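Local coordinates for protein myosin-4 (PDB 4LL6) that is a yeast myosin motor, here its globular tail domain, that works with the adaptor She3 in localising specific mRNAs to the bud, at residues E9-L14 with N56-Q61; V45-V50 with S97-F102; N105-Y110 with L121-L126. The protein carries 1 engineered substitution. All coordinates share one frame; numbering follows the deposited sequence.

Interaction 1 (E9-L14 with N56-Q61); sequences ELLMDL and NGLLIQ
Leu-11 and Leu-58 make the centre of this contact. The CD1 methyl of Leu-58 comes end-on to the base of the Leu-11 side chain, with Leu-58 CD1 only 3.5 Å from Leu-11 CB, and the same methyl reaches Met-12, whose CG is 4.0 Å away. One leucine branch is therefore shared by two consecutive residues, and the Met-12 chain runs across it at about a right angle. Further out, Leu-11 CD1 lies against the amide of Asn-56, 3.4 Å from ND2, a van der Waals contact, the amide nitrogen being bonded to Ser-52 O. On the more exposed flank, the thioether of Met-12 bends at chi3 (72°), and its terminal methyl CE lies 4.1 Å from Gln-61 OE1. Leu-14 closes the other end: its CD1 packs mainly against the main chain of the facing helix, 3.5 Å from Gln-61 O, with Gln-61 CB at 4.3 Å from the same methyl.

Behind this first layer lie the turns that end and begin the helices. Gly-57, at positive phi, is the C-prime residue of a Schellman motif that finishes helix 41-55, with Leu-58 N bonded to Leu-53 O and Gly-57 N to Val-54 O. Leu-58 then centres an inverse gamma turn and stands at the N-cap of helix 59-78. Asp-13 centres a matching inverse gamma turn between helices 6-11 and 14-26, so two helix-to-helix corners face each other here. Leu-11 O and Leu-14 O accept bonds from the hydroxyls of Tyr-17 and Thr-18.

Helix 41-55 supports the contact through Leu-53, which touches Leu-11, Leu-58 and Gln-61, while the C-terminal helix 361-367 packs against Leu-10 and Leu-11 with Ser-366.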
loop_
_atom_site.group_PDB
_atom_site.type_symbol
_atom_site.label_atom_id
_atom_site.label_comp_id
_atom_site.label_asym_id
_atom_site.label_seq_id
_atom_site.Cartn_x
_atom_site.Cartn_y
_atom_site.Cartn_z
ATOM N N GLU A 9 -3.748 -35.086 22.279
ATOM C CA GLU A 9 -2.403 -35.632 22.132
ATOM C C GLU A 9 -1.822 -35.140 20.818
ATOM O O GLU A 9 -0.655 -34.750 20.731
ATOM C CB GLU A 9 -2.447 -37.163 22.148
ATOM C CG GLU A 9 -1.096 -37.824 22.337
ATOM C CD GLU A 9 -1.209 -39.334 22.491
ATOM O OE1 GLU A 9 -1.998 -39.786 23.356
ATOM O OE2 GLU A 9 -0.505 -40.068 21.755
ATOM N N LEU A 10 -2.661 -35.154 19.797
ATOM C CA LEU A 10 -2.257 -34.715 18.478
ATOM C C LEU A 10 -1.886 -33.233 18.540
ATOM O O LEU A 10 -0.789 -32.828 18.160
ATOM C CB LEU A 10 -3.424 -34.934 17.515
ATOM C CG LEU A 10 -3.210 -34.722 16.022
ATOM C CD1 LEU A 10 -2.289 -35.814 15.460
ATOM C CD2 LEU A 10 -4.568 -34.760 15.344
ATOM N N LEU A 11 -2.810 -32.432 19.047
ATOM C CA LEU A 11 -2.604 -31.001 19.140
ATOM C C LEU A 11 -1.392 -30.569 19.934
ATOM O O LEU A 11 -0.905 -29.461 19.743
ATOM C CB LEU A 11 -3.844 -30.342 19.719
ATOM C CG LEU A 11 -5.071 -30.400 18.812
ATOM C CD1 LEU A 11 -6.238 -29.758 19.517
ATOM C CD2 LEU A 11 -4.789 -29.688 17.496
ATOM N N MET A 12 -0.892 -31.420 20.824
ATOM C CA MET A 12 0.275 -31.041 21.619
ATOM C C MET A 12 1.607 -31.304 20.921
ATOM O O MET A 12 2.663 -30.862 21.397
ATOM C CB MET A 12 0.242 -31.730 22.985
ATOM C CG MET A 12 -0.936 -31.278 23.823
ATOM S SD MET A 12 -0.792 -31.685 25.551
ATOM C CE MET A 12 0.477 -30.498 26.028
ATOM N N ASP A 13 1.560 -32.004 19.789
ATOM C CA ASP A 13 2.777 -32.293 19.046
ATOM C C ASP A 13 3.037 -31.133 18.100
ATOM O O ASP A 13 3.099 -31.313 16.889
ATOM C CB ASP A 13 2.629 -33.600 18.268
ATOM C CG ASP A 13 3.913 -34.020 17.585
ATOM O OD1 ASP A 13 4.976 -33.480 17.957
ATOM O OD2 ASP A 13 3.865 -34.893 16.686
ATOM N N LEU A 14 3.199 -29.948 18.691
ATOM C CA LEU A 14 3.423 -28.684 17.989
ATOM C C LEU A 14 4.358 -28.706 16.796
ATOM O O LEU A 14 3.955 -28.396 15.675
ATOM C CB LEU A 14 3.941 -27.622 18.960
ATOM C CG LEU A 14 4.089 -26.247 18.298
ATOM C CD1 LEU A 14 2.709 -25.633 18.144
ATOM C CD2 LEU A 14 4.970 -25.338 19.125
ATOM N N ASN A 56 -9.320 -25.970 22.673
ATOM C CA ASN A 56 -8.752 -26.903 23.634
ATOM C C ASN A 56 -7.773 -26.303 24.645
ATOM O O ASN A 56 -7.018 -27.040 25.286
ATOM C CB ASN A 56 -8.067 -28.047 22.892
ATOM C CG ASN A 56 -9.037 -28.869 22.063
ATOM O OD1 ASN A 56 -9.691 -29.781 22.567
ATOM N ND2 ASN A 56 -9.140 -28.543 20.782
ATOM N N GLY A 57 -7.772 -24.980 24.781
ATOM C CA GLY A 57 -6.898 -24.334 25.748
ATOM C C GLY A 57 -5.402 -24.303 25.471
ATOM O O GLY A 57 -4.618 -23.871 26.328
ATOM N N LEU A 58 -4.981 -24.734 24.287
ATOM C CA LEU A 58 -3.553 -24.736 23.980
ATOM C C LEU A 58 -3.139 -23.390 23.384
ATOM O O LEU A 58 -2.857 -23.279 22.188
ATOM C CB LEU A 58 -3.242 -25.886 23.025
ATOM C CG LEU A 58 -3.623 -27.272 23.573
ATOM C CD1 LEU A 58 -3.302 -28.340 22.541
ATOM C CD2 LEU A 58 -2.867 -27.555 24.848
ATOM N N LEU A 59 -3.094 -22.373 24.243
ATOM C CA LEU A 59 -2.772 -21.000 23.835
ATOM C C LEU A 59 -1.292 -20.748 23.535
ATOM O O LEU A 59 -0.959 -20.098 22.548
ATOM C CB LEU A 59 -3.296 -20.012 24.892
ATOM C CG LEU A 59 -4.765 -20.230 25.317
ATOM C CD1 LEU A 59 -5.220 -19.121 26.235
ATOM C CD2 LEU A 59 -5.661 -20.299 24.076
ATOM N N ILE A 60 -0.391 -21.252 24.366
ATOM C CA ILE A 60 1.016 -21.042 24.068
ATOM C C ILE A 60 1.277 -21.726 22.724
ATOM O O ILE A 60 2.017 -21.209 21.888
ATOM C CB ILE A 60 1.909 -21.622 25.170
ATOM C CG1 ILE A 60 1.682 -20.826 26.460
ATOM C CG2 ILE A 60 3.381 -21.547 24.757
ATOM C CD1 ILE A 60 2.559 -21.260 27.628
ATOM N N GLN A 61 0.621 -22.866 22.513
ATOM C CA GLN A 61 0.738 -23.618 21.275
ATOM C C GLN A 61 0.252 -22.812 20.083
ATOM O O GLN A 61 0.922 -22.740 19.050
ATOM C CB GLN A 61 -0.062 -24.917 21.356
ATOM C CG GLN A 61 0.709 -26.052 21.977
ATOM C CD GLN A 61 0.529 -26.155 23.479
ATOM O OE1 GLN A 61 1.195 -26.958 24.130
ATOM N NE2 GLN A 61 -0.378 -25.358 24.031
#

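Interaction 2 (V45-V50 with S97-F102); sequences VITTVV and SRLPAF
Thr-47 sets its methyl over one face of the Phe-102 ring, and this CH-pi contact dominates the interface. The threonine methyl CG2 stands 3.4 Å from the centroid of the Phe-102 ring and 15° off the ring normal, over the middle of the face. Thr-47 CB covers the same face nearer the rim; its 3.2 Å separation from Phe-102 CE1 is unusually short and, at this resolution, doubtful. The two side chains slide past each other in opposite directions. Phe-102 carries its ring toward helix 41-55 with CG trans to the backbone nitrogen (chi1 167°), far enough for CZ to come within 3.5 Å of Thr-47 O.

Apolar contacts make up the rest. Val-50, one turn further along the same helix, meets the ring in its plane: Val-50 CG1 is 3.8 Å from Phe-102 CE2. The ring is thus touched on a face by one residue and at an edge by another. Beside the ring, Leu-99 sends CD2 to Ile-46 CG2 at 4.3 Å and to Thr-47 CG2 at 4.4 Å, a looser fit on the buried flank.

Among the polar groups, the Thr-47 hydroxyl bonds back within its own helix. It sits between backbone N and carbonyl carbon (chi1 59°) and reaches Ile-43 O one turn earlier, which leaves the methyl to face the ring. Across the contact, Phe-102 N bonds to Arg-98 O.

This buried contact joins helix 41-55 to helix 99-107 in the all-helical tail domain. Helix 59-78 packs on Ile-46 through Val-69 and on Val-50 through Ser-62 and Ile-66, while helix 120-155 meets Leu-99 through Thr-133.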
loop_
_atom_site.group_PDB
_atom_site.type_symbol
_atom_site.label_atom_id
_atom_site.label_comp_id
_atom_site.label_asym_id
_atom_site.label_seq_id
_atom_site.Cartn_x
_atom_site.Cartn_y
_atom_site.Cartn_z
ATOM N N VAL A 45 -6.394 -23.438 6.256
ATOM C CA VAL A 45 -5.497 -24.342 6.968
ATOM C C VAL A 45 -5.106 -23.711 8.294
ATOM O O VAL A 45 -5.192 -24.340 9.341
ATOM C CB VAL A 45 -4.197 -24.596 6.152
ATOM C CG1 VAL A 45 -3.112 -25.221 7.034
ATOM C CG2 VAL A 45 -4.502 -25.512 4.986
ATOM N N ILE A 46 -4.677 -22.458 8.230
ATOM C CA ILE A 46 -4.254 -21.727 9.406
ATOM C C ILE A 46 -5.362 -21.584 10.449
ATOM O O ILE A 46 -5.189 -21.953 11.623
ATOM C CB ILE A 46 -3.722 -20.325 9.006
ATOM C CG1 ILE A 46 -2.551 -20.487 8.043
ATOM C CG2 ILE A 46 -3.266 -19.537 10.241
ATOM C CD1 ILE A 46 -1.890 -19.172 7.682
ATOM N N THR A 47 -6.513 -21.070 10.041
ATOM C CA THR A 47 -7.562 -20.897 11.018
ATOM C C THR A 47 -8.110 -22.226 11.533
ATOM O O THR A 47 -8.620 -22.297 12.647
ATOM C CB THR A 47 -8.670 -20.013 10.468
ATOM O OG1 THR A 47 -9.221 -20.597 9.277
ATOM C CG2 THR A 47 -8.101 -18.616 10.173
ATOM N N THR A 48 -7.977 -23.288 10.744
ATOM C CA THR A 48 -8.463 -24.586 11.189
ATOM C C THR A 48 -7.647 -25.042 12.390
ATOM O O THR A 48 -8.193 -25.464 13.405
ATOM C CB THR A 48 -8.371 -25.654 10.062
ATOM O OG1 THR A 48 -9.476 -25.493 9.160
ATOM C CG2 THR A 48 -8.410 -27.063 10.645
ATOM N N VAL A 49 -6.330 -24.962 12.267
ATOM C CA VAL A 49 -5.449 -25.357 13.348
ATOM C C VAL A 49 -5.668 -24.480 14.585
ATOM O O VAL A 49 -5.902 -24.981 15.685
ATOM C CB VAL A 49 -3.974 -25.250 12.917
ATOM C CG1 VAL A 49 -3.067 -25.496 14.099
ATOM C CG2 VAL A 49 -3.693 -26.246 11.819
ATOM N N VAL A 50 -5.605 -23.168 14.407
ATOM C CA VAL A 50 -5.784 -22.279 15.540
ATOM C C VAL A 50 -7.124 -22.458 16.231
ATOM O O VAL A 50 -7.194 -22.525 17.450
ATOM C CB VAL A 50 -5.657 -20.818 15.130
ATOM C CG1 VAL A 50 -6.033 -19.937 16.303
ATOM C CG2 VAL A 50 -4.231 -20.529 14.689
ATOM N N SER A 97 -5.025 -11.219 5.324
ATOM C CA SER A 97 -5.976 -10.150 5.594
ATOM C C SER A 97 -7.192 -10.590 6.399
ATOM O O SER A 97 -7.914 -9.750 6.920
ATOM C CB SER A 97 -6.480 -9.531 4.296
ATOM O OG SER A 97 -7.482 -10.341 3.693
ATOM N N ARG A 98 -7.411 -11.894 6.508
ATOM C CA ARG A 98 -8.567 -12.410 7.219
ATOM C C ARG A 98 -8.300 -12.805 8.670
ATOM O O ARG A 98 -9.239 -13.001 9.449
ATOM C CB ARG A 98 -9.150 -13.596 6.426
ATOM C CG ARG A 98 -9.763 -13.151 5.110
ATOM C CD ARG A 98 -9.951 -14.300 4.117
ATOM N NE ARG A 98 -10.970 -13.973 3.118
ATOM C CZ ARG A 98 -10.756 -13.320 1.977
ATOM N NH1 ARG A 98 -9.537 -12.897 1.633
ATOM N NH2 ARG A 98 -11.787 -13.079 1.175
ATOM N N LEU A 99 -7.021 -12.903 9.024
ATOM C CA LEU A 99 -6.618 -13.281 10.382
ATOM C C LEU A 99 -7.278 -12.427 11.458
ATOM O O LEU A 99 -7.848 -12.963 12.403
ATOM C CB LEU A 99 -5.097 -13.246 10.526
ATOM C CG LEU A 99 -4.479 -14.596 10.138
ATOM C CD1 LEU A 99 -2.938 -14.530 10.131
ATOM C CD2 LEU A 99 -4.979 -15.655 11.135
ATOM N N PRO A 100 -7.212 -11.094 11.324
ATOM C CA PRO A 100 -7.836 -10.226 12.321
ATOM C C PRO A 100 -9.343 -10.499 12.476
ATOM O O PRO A 100 -9.840 -10.625 13.599
ATOM C CB PRO A 100 -7.546 -8.826 11.786
ATOM C CG PRO A 100 -6.193 -9.007 11.132
ATOM C CD PRO A 100 -6.379 -10.314 10.386
ATOM N N ALA A 101 -10.065 -10.602 11.360
ATOM C CA ALA A 101 -11.511 -10.855 11.412
ATOM C C ALA A 101 -11.787 -12.207 12.047
ATOM O O ALA A 101 -12.752 -12.379 12.794
ATOM C CB ALA A 101 -12.110 -10.803 10.020
ATOM N N PHE A 102 -10.925 -13.167 11.736
ATOM C CA PHE A 102 -11.037 -14.504 12.291
ATOM C C PHE A 102 -10.933 -14.419 13.816
ATOM O O PHE A 102 -11.765 -14.969 14.535
ATOM C CB PHE A 102 -9.904 -15.390 11.758
ATOM C CG PHE A 102 -9.747 -16.689 12.501
ATOM C CD1 PHE A 102 -10.615 -17.754 12.266
ATOM C CD2 PHE A 102 -8.723 -16.851 13.433
ATOM C CE1 PHE A 102 -10.460 -18.960 12.945
ATOM C CE2 PHE A 102 -8.560 -18.051 14.115
ATOM C CZ PHE A 102 -9.429 -19.109 13.871
#

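Interaction 3 (N105-Y110 with L121-L126); sequences NQKTLY and LTLIYL
Tyr-110 turns one face of its ring to Thr-122, whose methyl CG2 sits 3.8 Å from the ring centroid and 10° off the normal, a well-centred CH-pi contact. Thr-122 points CG2 there because that methyl is trans to the backbone nitrogen while OG1 lies beside it (chi1 -65°). The tightly fitted part continues along the row. Leu-126 CD2 approaches the same ring obliquely, 4.1 Å from Tyr-110 CD2, and Leu-126 CG rests 3.8 Å from Gln-106 CB. The closest touch is made by Leu-126 CB and Lys-107 CG, 3.5 Å apart, as the two side chains run past each other in opposite senses. Leu-126 has an almost eclipsed chi2 (-2°), so the exact placing of its methyls deserves some caution.

The two segments run antiparallel and form the closed end of a helical hairpin, helix 99-107 turning back through a loop that is partly unmodelled into the long helix 120-155, in the part of the tail that belongs to the Dilute family. Asp-119 OD1 accepts a bond from Thr-122 N at the start of the second arm. Helix 41-55 packs against the Tyr-110 and Thr-122 side, with Val-54 touching both residues, and Ser-51 touches Gln-106.

Leu-123 is equally well packed, over main chain and side chains alike: its CD2 is 3.7 Å from Lys-107 O and 3.9 Å from Tyr-110 CB, and its CD1 is 3.7 Å from Tyr-110 O, while loop residues Glu-111 and Lys-118 also touch it. The fit relaxes toward the far end of Lys-107, which is partly exposed. Of its side chain, Lys-107 gives CB and CG to the contact, and its NZ makes a long, weak ion pair with Glu-130.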
loop_
_atom_site.group_PDB
_atom_site.type_symbol
_atom_site.label_atom_id
_atom_site.label_comp_id
_atom_site.label_asym_id
_atom_site.label_seq_id
_atom_site.Cartn_x
_atom_site.Cartn_y
_atom_site.Cartn_z
ATOM N N ASN A 105 -14.000 -12.816 15.439
ATOM C CA ASN A 105 -15.122 -13.743 15.407
ATOM C C ASN A 105 -14.979 -14.875 16.434
ATOM O O ASN A 105 -15.964 -15.327 17.003
ATOM C CB ASN A 105 -15.276 -14.332 14.000
ATOM C CG ASN A 105 -16.457 -15.281 13.891
ATOM O OD1 ASN A 105 -17.610 -14.851 13.763
ATOM N ND2 ASN A 105 -16.178 -16.584 13.964
ATOM N N GLN A 106 -13.756 -15.344 16.658
ATOM C CA GLN A 106 -13.526 -16.407 17.632
ATOM C C GLN A 106 -13.976 -15.969 19.019
ATOM O O GLN A 106 -14.470 -16.786 19.789
ATOM C CB GLN A 106 -12.040 -16.779 17.703
ATOM C CG GLN A 106 -11.524 -17.621 16.562
ATOM C CD GLN A 106 -12.150 -19.000 16.521
ATOM O OE1 GLN A 106 -12.887 -19.325 15.593
ATOM N NE2 GLN A 106 -11.864 -19.814 17.525
ATOM N N LYS A 107 -13.790 -14.681 19.329
ATOM C CA LYS A 107 -14.156 -14.119 20.626
ATOM C C LYS A 107 -15.616 -14.319 20.993
ATOM O O LYS A 107 -15.945 -14.520 22.160
ATOM C CB LYS A 107 -13.826 -12.626 20.681
ATOM C CG LYS A 107 -12.338 -12.332 20.830
ATOM C CD LYS A 107 -12.057 -10.868 21.176
ATOM C CE LYS A 107 -12.333 -9.931 20.008
ATOM N NZ LYS A 107 -11.974 -8.510 20.318
ATOM N N THR A 108 -16.499 -14.273 20.005
ATOM C CA THR A 108 -17.918 -14.453 20.277
ATOM C C THR A 108 -18.196 -15.804 20.935
ATOM O O THR A 108 -19.179 -15.950 21.664
ATOM C CB THR A 108 -18.755 -14.368 18.994
ATOM O OG1 THR A 108 -18.473 -15.505 18.170
ATOM C CG2 THR A 108 -18.427 -13.090 18.229
ATOM N N LEU A 109 -17.331 -16.785 20.690
ATOM C CA LEU A 109 -17.524 -18.119 21.257
ATOM C C LEU A 109 -17.175 -18.196 22.729
ATOM O O LEU A 109 -17.612 -19.107 23.424
ATOM C CB LEU A 109 -16.667 -19.149 20.520
ATOM C CG LEU A 109 -16.735 -19.172 18.995
ATOM C CD1 LEU A 109 -15.723 -20.182 18.452
ATOM C CD2 LEU A 109 -18.157 -19.506 18.552
ATOM N N TYR A 110 -16.397 -17.234 23.207
ATOM C CA TYR A 110 -15.957 -17.246 24.591
ATOM C C TYR A 110 -16.423 -16.064 25.437
ATOM O O TYR A 110 -15.830 -15.768 26.472
ATOM C CB TYR A 110 -14.428 -17.337 24.606
ATOM C CG TYR A 110 -13.906 -18.511 23.804
ATOM C CD1 TYR A 110 -13.722 -19.757 24.392
ATOM C CD2 TYR A 110 -13.648 -18.386 22.440
ATOM C CE1 TYR A 110 -13.294 -20.846 23.645
ATOM C CE2 TYR A 110 -13.225 -19.472 21.683
ATOM C CZ TYR A 110 -13.050 -20.698 22.290
ATOM O OH TYR A 110 -12.629 -21.775 21.545
ATOM N N LEU A 121 -9.205 -15.379 29.936
ATOM C CA LEU A 121 -7.859 -15.505 29.386
ATOM C C LEU A 121 -7.840 -15.739 27.857
ATOM O O LEU A 121 -6.974 -15.193 27.149
ATOM C CB LEU A 121 -7.099 -16.633 30.086
ATOM C CG LEU A 121 -5.586 -16.425 30.007
ATOM C CD1 LEU A 121 -5.217 -15.257 30.928
ATOM C CD2 LEU A 121 -4.844 -17.700 30.417
ATOM N N THR A 122 -8.785 -16.543 27.358
ATOM C CA THR A 122 -8.860 -16.836 25.933
ATOM C C THR A 122 -9.175 -15.551 25.194
ATOM O O THR A 122 -8.559 -15.246 24.166
ATOM C CB THR A 122 -9.928 -17.927 25.639
ATOM O OG1 THR A 122 -9.505 -19.146 26.248
ATOM C CG2 THR A 122 -10.088 -18.179 24.127
ATOM N N LEU A 123 -10.120 -14.787 25.731
ATOM C CA LEU A 123 -10.467 -13.513 25.131
ATOM C C LEU A 123 -9.221 -12.657 24.987
ATOM O O LEU A 123 -9.000 -12.042 23.945
ATOM C CB LEU A 123 -11.504 -12.763 25.981
ATOM C CG LEU A 123 -12.862 -13.445 26.013
ATOM C CD1 LEU A 123 -13.847 -12.625 26.794
ATOM C CD2 LEU A 123 -13.331 -13.633 24.581
ATOM N N ILE A 124 -8.421 -12.614 26.050
ATOM C CA ILE A 124 -7.196 -11.831 26.061
ATOM C C ILE A 124 -6.267 -12.366 24.986
ATOM O O ILE A 124 -5.602 -11.599 24.293
ATOM C CB ILE A 124 -6.499 -11.899 27.448
ATOM C CG1 ILE A 124 -7.294 -11.052 28.449
ATOM C CG2 ILE A 124 -5.036 -11.415 27.358
ATOM C CD1 ILE A 124 -6.714 -11.066 29.865
ATOM N N TYR A 125 -6.238 -13.686 24.837
ATOM C CA TYR A 125 -5.383 -14.291 23.836
ATOM C C TYR A 125 -5.840 -13.837 22.458
ATOM O O TYR A 125 -5.028 -13.357 21.661
ATOM C CB TYR A 125 -5.437 -15.825 23.913
ATOM C CG TYR A 125 -4.684 -16.465 22.773
ATOM C CD1 TYR A 125 -3.286 -16.466 22.757
ATOM C CD2 TYR A 125 -5.362 -16.930 21.630
ATOM C CE1 TYR A 125 -2.568 -16.895 21.625
ATOM C CE2 TYR A 125 -4.657 -17.359 20.497
ATOM C CZ TYR A 125 -3.258 -17.334 20.501
ATOM O OH TYR A 125 -2.557 -17.708 19.391
ATOM N N LEU A 126 -7.141 -13.985 22.192
ATOM C CA LEU A 126 -7.724 -13.616 20.909
ATOM C C LEU A 126 -7.581 -12.152 20.575
ATOM O O LEU A 126 -7.267 -11.781 19.432
ATOM C CB LEU A 126 -9.203 -13.997 20.863
ATOM C CG LEU A 126 -9.624 -15.349 20.283
ATOM C CD1 LEU A 126 -8.428 -16.111 19.780
ATOM C CD2 LEU A 126 -10.358 -16.132 21.333
#

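In the fold
All three contacts lie toward one end of the elongated tail domain, on the same side of its centre. Helices 41-55, 59-78 and 99-107 tie them together. Interactions 2 and 3 use successive parts of helix 99-107, and their centres are about 13 Å apart. Interaction 1 lies about 16 Å, centre to centre, from each of the others. It touches interaction 3 directly, where Leu-59 O meets Tyr-125 CE1 at 3.7 Å, but comes no nearer than about 5 Å, between nearest atoms, to interaction 2. Along the chain, interactions 1 and 2 alternate their segments, whereas interaction 3 is a local hairpin that follows both.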